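Local structure of enoyl-CoA hydratase (Mycobacterium smegmatis, 3PE8) at residues Gly106-Glu109 with Leu110-Cys114; Leu134-Trp138 with Gly139-Arg143; Val142-Pro145 with Gln146-Val150; Asp167-Ala171 with Gly172-Glu176. The protein probably catalyses the reversible addition of water across the double bond of enoyl-CoA thioesters, as a zinc-binding member of the crotonase family. All blocks are in the same frame, centred on the assembly; numbering follows the deposited sequence.

Contact 1: residues Gly106-Glu109 with Leu110-Cys114. With ZN (zinc ion), chain C.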
loop_
_atom_site.group_PDB
_atom_site.type_symbol
_atom_site.label_atom_id
_atom_site.label_comp_id
_atom_site.label_asym_id
_atom_site.label_seq_id
_atom_site.Cartn_x
_atom_site.Cartn_y
_atom_site.Cartn_z
ATOM N N GLY A 106 3.946 23.347 15.170
ATOM C CA GLY A 106 4.721 23.445 13.922
ATOM C C GLY A 106 6.212 23.288 14.125
ATOM O O GLY A 106 6.912 22.818 13.233
ATOM N N GLY A 107 6.728 23.689 15.278
ATOM C CA GLY A 107 8.117 23.442 15.563
ATOM C C GLY A 107 8.472 21.975 15.788
ATOM O O GLY A 107 9.593 21.545 15.508
ATOM N N LEU A 108 7.536 21.216 16.338
ATOM C CA LEU A 108 7.699 19.762 16.439
ATOM C C LEU A 108 7.656 19.152 15.030
ATOM O O LEU A 108 8.455 18.269 14.720
ATOM C CB LEU A 108 6.629 19.144 17.355
ATOM C CG LEU A 108 6.537 17.629 17.459
ATOM C CD1 LEU A 108 7.893 17.011 17.838
ATOM C CD2 LEU A 108 5.419 17.256 18.498
ATOM N N GLU A 109 6.778 19.674 14.162
ATOM C CA GLU A 109 6.763 19.219 12.761
ATOM C C GLU A 109 8.102 19.531 12.067
ATOM O O GLU A 109 8.625 18.676 11.354
ATOM C CB GLU A 109 5.594 19.834 12.001
ATOM C CG GLU A 109 4.258 19.172 12.426
ATOM C CD GLU A 109 3.002 19.835 11.909
ATOM O OE1 GLU A 109 2.218 19.150 11.217
ATOM O OE2 GLU A 109 2.814 21.022 12.236
ATOM N N LEU A 110 8.688 20.697 12.333
ATOM C CA LEU A 110 10.042 20.970 11.792
ATOM C C LEU A 110 11.056 19.941 12.274
ATOM O O LEU A 110 11.843 19.396 11.490
ATOM C CB LEU A 110 10.532 22.379 12.124
ATOM C CG LEU A 110 10.114 23.583 11.335
ATOM C CD1 LEU A 110 11.077 24.732 11.731
ATOM C CD2 LEU A 110 10.121 23.393 9.809
ATOM N N ALA A 111 11.020 19.614 13.567
ATOM C CA ALA A 111 11.931 18.617 14.105
ATOM C C ALA A 111 11.729 17.266 13.444
ATOM O O ALA A 111 12.686 16.569 13.153
ATOM C CB ALA A 111 11.785 18.517 15.654
ATOM N N LEU A 112 10.463 16.884 13.237
ATOM C CA LEU A 112 10.084 15.612 12.627
ATOM C C LEU A 112 10.546 15.478 11.160
ATOM O O LEU A 112 10.659 14.361 10.675
ATOM C CB LEU A 112 8.568 15.389 12.752
ATOM C CG LEU A 112 8.085 15.097 14.170
ATOM C CD1 LEU A 112 6.526 15.232 14.248
ATOM C CD2 LEU A 112 8.505 13.724 14.676
ATOM N N TYR A 113 10.747 16.587 10.461
ATOM C CA TYR A 113 11.290 16.553 9.108
ATOM C C TYR A 113 12.782 16.217 9.064
ATOM O O TYR A 113 13.282 15.769 8.037
ATOM C CB TYR A 113 11.146 17.911 8.409
ATOM C CG TYR A 113 9.816 18.215 7.788
ATOM C CD1 TYR A 113 9.343 17.502 6.729
ATOM C CD2 TYR A 113 9.053 19.256 8.267
ATOM C CE1 TYR A 113 8.134 17.798 6.129
ATOM C CE2 TYR A 113 7.833 19.572 7.680
ATOM C CZ TYR A 113 7.373 18.837 6.628
ATOM O OH TYR A 113 6.153 19.168 6.055
ATOM N N CYS A 114 13.503 16.503 10.140
ATOM C CA CYS A 114 14.953 16.270 10.119
ATOM C C CYS A 114 15.296 14.792 9.980
ATOM O O CYS A 114 14.570 13.939 10.467
ATOM C CB CYS A 114 15.599 16.832 11.380
ATOM S SG CYS A 114 15.457 18.639 11.571
HETATM ZN ZN ZN C . 1.140 22.181 12.305
HETATM O O HOH W 1 1.513 24.174 13.273
HETATM O O HOH W 2 0.264 22.416 10.652
#
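The helix that begins at Gly106 carries four successive i to i+4 bonds, in which Leu110, Ala111, Leu112 and Tyr113 each give a backbone N-H to the carbonyl four residues back, from Gly106 O to Glu109 O. The last of these bonds is the most bent, with an N-H...O angle of 137° at Glu109 O. That oxygen also lies 3.2 Å from Tyr113 CD2, at an oblique approach to the ring, and the ring stacks with that of Trp88.

On another flank Leu108 meets Leu112 one turn on: Leu108 CG lies 4.0 Å from Leu112 CD1, and the two branched ends cross at a slant before packing against Leu140 and Leu144 respectively.

Glu109 sends its carboxylate off the helix on an extended chain, with CG anti to its own carbonyl carbon (chi1 -74°). Its two oxygens divide the work. Glu109 OE2 binds the zinc ion at 2.0 Å, whereas OE1 stays 3.4 Å from the metal and accepts hydrogen bonds from the backbone N-H groups of Trp138 and Leu140. Such a grip would fix the rotation of the carboxylate and present one oxygen to the metal. His129 and two waters, the closer 1.9 Å from zinc, complete the site. A buried helix opening with two glycines and carrying a glutamate, here a zinc ligand, is consistent with the active-site region of the crotonase fold.

Contact 2: residues Leu134-Trp138 with Gly139-Arg143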
loop_
_atom_site.group_PDB
_atom_site.type_symbol
_atom_site.label_atom_id
_atom_site.label_comp_id
_atom_site.label_asym_id
_atom_site.label_seq_id
_atom_site.Cartn_x
_atom_site.Cartn_y
_atom_site.Cartn_z
ATOM N N LEU A 134 -6.638 23.506 15.922
ATOM C CA LEU A 134 -6.114 23.391 14.557
ATOM C C LEU A 134 -5.816 21.916 14.275
ATOM O O LEU A 134 -5.593 21.123 15.203
ATOM C CB LEU A 134 -4.858 24.246 14.366
ATOM C CG LEU A 134 -5.035 25.759 14.510
ATOM C CD1 LEU A 134 -3.713 26.491 14.458
ATOM C CD2 LEU A 134 -6.007 26.325 13.456
ATOM N N MET A 135 -5.900 21.535 13.011
ATOM C CA MET A 135 -5.416 20.224 12.570
ATOM C C MET A 135 -4.039 20.360 11.908
ATOM O O MET A 135 -3.782 21.344 11.215
ATOM C CB MET A 135 -6.407 19.597 11.597
ATOM C CG MET A 135 -7.695 19.180 12.244
ATOM S SD MET A 135 -7.582 17.783 13.354
ATOM C CE MET A 135 -7.496 16.480 12.099
ATOM N N PRO A 136 -3.165 19.344 12.066
ATOM C CA PRO A 136 -1.815 19.417 11.501
ATOM C C PRO A 136 -1.820 19.257 9.977
ATOM O O PRO A 136 -2.612 18.486 9.427
ATOM C CB PRO A 136 -1.098 18.224 12.167
ATOM C CG PRO A 136 -2.170 17.269 12.459
ATOM C CD PRO A 136 -3.377 18.099 12.812
ATOM N N THR A 137 -0.955 20.014 9.296
ATOM C CA THR A 137 -0.801 19.916 7.857
ATOM C C THR A 137 0.647 19.735 7.414
ATOM O O THR A 137 0.924 19.638 6.207
ATOM C CB THR A 137 -1.390 21.171 7.135
ATOM O OG1 THR A 137 -0.631 22.324 7.470
ATOM C CG2 THR A 137 -2.868 21.361 7.524
ATOM N N TRP A 138 1.580 19.643 8.364
ATOM C CA TRP A 138 2.989 19.444 8.047
ATOM C C TRP A 138 3.484 18.106 8.572
ATOM O O TRP A 138 4.656 17.940 8.928
ATOM C CB TRP A 138 3.855 20.553 8.642
ATOM C CG TRP A 138 3.886 21.850 7.897
ATOM C CD1 TRP A 138 3.136 22.223 6.815
ATOM C CD2 TRP A 138 4.714 22.987 8.214
ATOM N NE1 TRP A 138 3.457 23.515 6.427
ATOM C CE2 TRP A 138 4.410 24.004 7.284
ATOM C CE3 TRP A 138 5.676 23.238 9.207
ATOM C CZ2 TRP A 138 5.044 25.245 7.301
ATOM C CZ3 TRP A 138 6.290 24.469 9.231
ATOM C CH2 TRP A 138 5.972 25.460 8.289
ATOM N N GLY A 139 2.590 17.141 8.580
ATOM C CA GLY A 139 2.951 15.762 8.850
ATOM C C GLY A 139 2.980 15.276 10.281
ATOM O O GLY A 139 3.322 14.099 10.499
ATOM N N LEU A 140 2.584 16.103 11.238
ATOM C CA LEU A 140 2.644 15.647 12.626
ATOM C C LEU A 140 1.924 14.312 12.818
ATOM O O LEU A 140 2.407 13.423 13.520
ATOM C CB LEU A 140 2.094 16.693 13.570
ATOM C CG LEU A 140 2.388 16.477 15.059
ATOM C CD1 LEU A 140 2.561 17.782 15.754
ATOM C CD2 LEU A 140 1.196 15.653 15.623
ATOM N N SER A 141 0.725 14.157 12.257
ATOM C CA SER A 141 -0.089 12.981 12.558
ATOM C C SER A 141 0.429 11.695 11.892
ATOM O O SER A 141 0.026 10.586 12.258
ATOM C CB SER A 141 -1.566 13.235 12.241
ATOM O OG SER A 141 -1.811 13.486 10.878
ATOM N N VAL A 142 1.349 11.862 10.953
ATOM C CA VAL A 142 2.024 10.747 10.306
ATOM C C VAL A 142 3.379 10.478 10.970
ATOM O O VAL A 142 3.682 9.346 11.353
ATOM C CB VAL A 142 2.219 11.010 8.819
ATOM C CG1 VAL A 142 2.934 9.832 8.140
ATOM C CG2 VAL A 142 0.809 11.278 8.202
ATOM N N ARG A 143 4.182 11.534 11.102
ATOM C CA ARG A 143 5.548 11.350 11.569
ATOM C C ARG A 143 5.694 11.199 13.081
ATOM O O ARG A 143 6.669 10.587 13.526
ATOM C CB ARG A 143 6.464 12.462 11.060
ATOM C CG ARG A 143 6.536 12.553 9.548
ATOM C CD ARG A 143 7.700 13.423 9.033
ATOM N NE ARG A 143 7.645 13.402 7.581
ATOM C CZ ARG A 143 6.962 14.258 6.820
ATOM N NH1 ARG A 143 6.386 15.339 7.337
ATOM N NH2 ARG A 143 6.875 14.031 5.505
HETATM O O HOH W 3 6.868 16.677 9.942
#
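Pro136 and Leu140 face each other across the turn that leads into helix 140-148, the proline CB lying 3.8 Å from Leu140 CB. One corner further round the ring, Pro136 CG rests 4.1 Å from Ser141 CB, so the proline ring bridges the first two residues of the helix. Leu140 holds CG anti to its backbone N (chi1 -167°), which takes its branches off the proline, toward His129 and Tyr209 of a second subunit.

Trp138 and Arg143 meet differently, through a backbone carbonyl and not through the indole. The indole itself swings away from the turn to set its NE1 on Ser85 O and meet Phe42 edge-to-face. Arg143 reaches back on a chain extended from CG to NE, and its guanidinium turns an edge to Trp138 O, which lies near the plane of the group but 3.5 Å from NH1. A water closes that gap: it donates to Trp138 O at 2.7 Å and accepts from Arg143 NH1 at 3.0 Å.

Between the two contacts stands Gly139, the N-cap, with a positive phi of 88° that suits glycine. Its carbonyl receives the N-H groups of both Val142 and Arg143. The chemistry thus implies a helix start that faces a carboxylate: Gly139 N and the hydroxyl of Ser141 both bind Glu224, one to each carboxylate oxygen, and the field of the helix N-terminus would probably favour the charged form of that glutamate.

Contact 3: residues Val142-Pro145 with Gln146-Val150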
loop_
_atom_site.group_PDB
_atom_site.type_symbol
_atom_site.label_atom_id
_atom_site.label_comp_id
_atom_site.label_asym_id
_atom_site.label_seq_id
_atom_site.Cartn_x
_atom_site.Cartn_y
_atom_site.Cartn_z
ATOM N N VAL A 142 1.349 11.862 10.953
ATOM C CA VAL A 142 2.024 10.747 10.306
ATOM C C VAL A 142 3.379 10.478 10.970
ATOM O O VAL A 142 3.682 9.346 11.353
ATOM C CB VAL A 142 2.219 11.010 8.819
ATOM C CG1 VAL A 142 2.934 9.832 8.140
ATOM C CG2 VAL A 142 0.809 11.278 8.202
ATOM N N ARG A 143 4.182 11.534 11.102
ATOM C CA ARG A 143 5.548 11.350 11.569
ATOM C C ARG A 143 5.694 11.199 13.081
ATOM O O ARG A 143 6.669 10.587 13.526
ATOM C CB ARG A 143 6.464 12.462 11.060
ATOM C CG ARG A 143 6.536 12.553 9.548
ATOM C CD ARG A 143 7.700 13.423 9.033
ATOM N NE ARG A 143 7.645 13.402 7.581
ATOM C CZ ARG A 143 6.962 14.258 6.820
ATOM N NH1 ARG A 143 6.386 15.339 7.337
ATOM N NH2 ARG A 143 6.875 14.031 5.505
ATOM N N LEU A 144 4.790 11.751 13.866
ATOM C CA LEU A 144 4.908 11.593 15.338
ATOM C C LEU A 144 4.730 10.141 15.732
ATOM O O LEU A 144 5.616 9.572 16.373
ATOM C CB LEU A 144 4.048 12.581 16.101
ATOM C CG LEU A 144 4.311 12.602 17.605
ATOM C CD1 LEU A 144 5.759 12.993 17.973
ATOM C CD2 LEU A 144 3.280 13.498 18.267
ATOM N N PRO A 145 3.665 9.446 15.279
ATOM C CA PRO A 145 3.647 7.982 15.620
ATOM C C PRO A 145 4.820 7.203 15.035
ATOM O O PRO A 145 5.327 6.277 15.657
ATOM C CB PRO A 145 2.325 7.479 15.044
ATOM C CG PRO A 145 1.596 8.678 14.636
ATOM C CD PRO A 145 2.450 9.864 14.568
ATOM N N GLN A 146 5.259 7.580 13.834
ATOM C CA GLN A 146 6.409 6.950 13.188
ATOM C C GLN A 146 7.683 7.023 14.042
ATOM O O GLN A 146 8.475 6.053 14.072
ATOM C CB GLN A 146 6.648 7.589 11.822
ATOM C CG GLN A 146 7.772 7.056 11.050
ATOM C CD GLN A 146 8.057 7.826 9.788
ATOM O OE1 GLN A 146 8.038 9.057 9.783
ATOM N NE2 GLN A 146 8.309 7.099 8.687
ATOM N N LYS A 147 7.892 8.161 14.698
ATOM C CA LYS A 147 9.181 8.446 15.373
ATOM C C LYS A 147 9.162 8.358 16.894
ATOM O O LYS A 147 10.236 8.226 17.502
ATOM C CB LYS A 147 9.734 9.774 14.839
ATOM C CG LYS A 147 9.966 9.712 13.336
ATOM C CD LYS A 147 10.739 10.913 12.762
ATOM C CE LYS A 147 10.960 10.788 11.296
ATOM N NZ LYS A 147 11.911 11.839 10.764
ATOM N N VAL A 148 7.988 8.432 17.536
ATOM C CA VAL A 148 7.892 8.304 18.992
ATOM C C VAL A 148 7.025 7.128 19.441
ATOM O O VAL A 148 7.014 6.834 20.652
ATOM C CB VAL A 148 7.423 9.653 19.586
ATOM C CG1 VAL A 148 5.867 9.774 19.645
ATOM C CG2 VAL A 148 8.062 10.025 20.933
ATOM N N GLY A 149 6.344 6.460 18.504
ATOM C CA GLY A 149 5.424 5.369 18.789
ATOM C C GLY A 149 3.968 5.795 18.830
ATOM O O GLY A 149 3.650 6.958 19.103
ATOM N N VAL A 150 3.087 4.844 18.538
ATOM C CA VAL A 150 1.659 5.110 18.403
ATOM C C VAL A 150 1.040 5.668 19.698
ATOM O O VAL A 150 0.443 6.754 19.709
ATOM C CB VAL A 150 0.864 3.877 17.949
ATOM C CG1 VAL A 150 -0.604 4.224 17.842
ATOM C CG2 VAL A 150 1.429 3.356 16.635
HETATM O O HOH W 4 8.962 10.629 7.718
#
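Leu144 and Val148, one turn apart on helix 140-148, lie side by side and point the same way, with Leu144 CD1 3.6 Å from Val148 CG1. The leucine gets there with CG anti to its backbone N (chi1 -171°) and the second torsion folding CD1 over toward the valine. Both side chains pack on Ala153 of the following helix.

Arg143 and Gln146 also run alongside each other, pointing the same way. Gln146 OE1 lies 3.8 Å from Arg143 CG, alongside the aliphatic part of the arginine, and the guanidinium and amide planes stand 38° apart. A water joins the polar ends, donating to Gln146 OE1 at 2.8 Å and accepting weakly from Arg143 NE. The other end of the amide, NE2, is held by Asp213. Lys147 runs out over Arg143 O, its CG 3.4 Å away, to bring NZ to Leu112 O.

Beneath these side chains lies the backbone bonding of the last helical turn. Leu144 O takes two N-H groups: Val148 N at 2.9 Å, almost on the line of the carbonyl, and Lys147 N from 63° out of the carbonyl plane. Pro145, with no N-H to give, breaks the regular run of bonds and kinks the helix; the bond from Gln146 N to Val142 O is weak.

Outside, Tyr209 of a second subunit covers Leu144 and Pro145, while Val150 of a third subunit touches Gln146 and Lys147. Gly149, with a positive phi, gives a weak bond to Pro145 O; it is the glycine at which one helix stops and the next is N-capped, at the subunit interface of a crotonase-family hexamer.

Contact 4: residues Asp167-Ala171 with Gly172-Glu176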
loop_
_atom_site.group_PDB
_atom_site.type_symbol
_atom_site.label_atom_id
_atom_site.label_comp_id
_atom_site.label_asym_id
_atom_site.label_seq_id
_atom_site.Cartn_x
_atom_site.Cartn_y
_atom_site.Cartn_z
ATOM N N ASP A 167 12.812 11.297 27.911
ATOM C CA ASP A 167 11.729 10.443 27.409
ATOM C C ASP A 167 11.744 10.378 25.894
ATOM O O ASP A 167 11.446 9.300 25.320
ATOM C CB ASP A 167 10.354 10.873 27.970
ATOM C CG ASP A 167 10.160 10.484 29.470
ATOM O OD1 ASP A 167 11.015 9.751 30.046
ATOM O OD2 ASP A 167 9.146 10.926 30.074
ATOM N N ALA A 168 12.139 11.468 25.225
ATOM C CA ALA A 168 12.291 11.488 23.766
ATOM C C ALA A 168 13.377 10.504 23.323
ATOM O O ALA A 168 13.204 9.775 22.335
ATOM C CB ALA A 168 12.619 12.928 23.241
ATOM N N LEU A 169 14.464 10.440 24.101
ATOM C CA LEU A 169 15.551 9.475 23.823
ATOM C C LEU A 169 15.039 8.026 24.007
ATOM O O LEU A 169 15.252 7.165 23.104
ATOM C CB LEU A 169 16.759 9.764 24.717
ATOM C CG LEU A 169 17.968 8.850 24.507
ATOM C CD1 LEU A 169 18.600 8.986 23.114
ATOM C CD2 LEU A 169 18.984 9.167 25.642
ATOM N N ARG A 170 14.346 7.761 25.109
ATOM C CA ARG A 170 13.791 6.414 25.404
ATOM C C ARG A 170 12.869 5.978 24.274
ATOM O O ARG A 170 12.900 4.822 23.823
ATOM C CB ARG A 170 13.035 6.441 26.718
ATOM C CG ARG A 170 12.396 5.099 27.080
ATOM C CD ARG A 170 11.764 5.128 28.445
ATOM N NE ARG A 170 10.582 5.982 28.471
ATOM C CZ ARG A 170 10.076 6.564 29.567
ATOM N NH1 ARG A 170 10.639 6.418 30.768
ATOM N NH2 ARG A 170 8.998 7.327 29.453
ATOM N N ALA A 171 12.053 6.912 23.795
ATOM C CA ALA A 171 11.060 6.607 22.769
ATOM C C ALA A 171 11.593 6.485 21.361
ATOM O O ALA A 171 10.886 5.949 20.495
ATOM C CB ALA A 171 9.934 7.681 22.774
ATOM N N GLY A 172 12.790 7.009 21.088
ATOM C CA GLY A 172 13.388 6.982 19.752
ATOM C C GLY A 172 13.221 8.225 18.905
ATOM O O GLY A 172 13.584 8.243 17.730
ATOM N N LEU A 173 12.671 9.274 19.505
ATOM C CA LEU A 173 12.481 10.508 18.778
ATOM C C LEU A 173 13.804 11.225 18.511
ATOM O O LEU A 173 13.920 11.911 17.508
ATOM C CB LEU A 173 11.496 11.433 19.520
ATOM C CG LEU A 173 11.197 12.784 18.924
ATOM C CD1 LEU A 173 10.591 12.742 17.511
ATOM C CD2 LEU A 173 10.258 13.606 19.868
ATOM N N VAL A 174 14.751 11.098 19.437
ATOM C CA VAL A 174 16.086 11.669 19.287
ATOM C C VAL A 174 17.109 10.560 19.451
ATOM O O VAL A 174 16.853 9.504 20.088
ATOM C CB VAL A 174 16.383 12.834 20.261
ATOM C CG1 VAL A 174 15.311 13.920 20.126
ATOM C CG2 VAL A 174 16.499 12.335 21.724
ATOM N N THR A 175 18.276 10.790 18.866
ATOM C CA THR A 175 19.354 9.795 18.910
ATOM C C THR A 175 20.314 9.927 20.101
ATOM O O THR A 175 21.061 8.982 20.457
ATOM C CB THR A 175 20.205 9.813 17.641
ATOM O OG1 THR A 175 20.906 11.058 17.486
ATOM C CG2 THR A 175 19.365 9.489 16.367
ATOM N N GLU A 176 20.307 11.104 20.725
ATOM C CA GLU A 176 21.310 11.484 21.706
ATOM C C GLU A 176 20.800 12.691 22.485
ATOM O O GLU A 176 20.150 13.565 21.910
ATOM C CB GLU A 176 22.619 11.814 20.970
ATOM C CG GLU A 176 23.802 12.065 21.833
ATOM C CD GLU A 176 25.100 12.308 21.050
ATOM O OE1 GLU A 176 25.095 12.448 19.793
ATOM O OE2 GLU A 176 26.157 12.420 21.733
HETATM O O HOH W 5 17.027 6.863 21.034
#
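Ala168, Leu169, Leu173 and Val174 form the apolar centre where helix 165-171 ends and the chain doubles back. Ala168 CB sits 4.2 Å from both Leu173 CB and Val174 CG2, filling the angle between those two residues. Val174 slips the same methyl against the helix, with CG2 4.0 Å from Leu169 CB, because its first torsion (chi1 -55°) places CG2 between the backbone N and the carbonyl carbon. Leu169 then bends its tip over the departing backbone, CD1 coming to 3.5 Å from Val174 O.

Around this centre the backbone closes the helix in a Schellman motif. Gly172, at a phi of 97°, gives its N-H to Leu169 O and weakly to Ala168 O, while Leu173 N reaches Ala168 O at 2.9 Å. The bond to Leu169 O is made from above the carbonyl plane, 69° out of it. A water donates to Leu169 O at 2.7 Å and also to Val174 O, tying the last turn to the departing chain.

At the outer edge, Asp167 OD1 lies over one face of the Arg170 guanidinium, 3.2 Å from NH2, an attraction of charges and no directed hydrogen bond. Thr175 OG1 binds Leu117 O, and Glu176 makes salt bridges to Arg189 and to Arg155 of a third subunit. Leu173 and Val174 meet Phe125 of strand 124-126, Ala171 and Leu173 touch Val148 of helix 140-148, and the chain from Thr175 pairs with strand 116-120 on its way into strand 177-178.

Overall arrangement
The four contacts illustrate how local motifs pack outward from a metal site held by contact 1. Contacts 1 and 2 meet at the zinc ligand: Glu109 of contact 1 is held by the N-cap turn of contact 2, with OE1 3.0 Å from Trp138 N and 3.1 Å from Leu140 N. Contact 3 continues the same helix, sharing Val142 and Arg143 with contact 2, and ties back to contact 1 where Lys147 NZ lies 2.8 Å from Leu112 O. Contact 4 leans on contact 3, Ala171 CB standing 3.5 Å from Val148 CG2. Contacts 2 and 4 do not touch, their centres about 20 Å apart. Subunit neighbours border contacts 2, 3 and 4, whereas contact 1 lies inside its own chain.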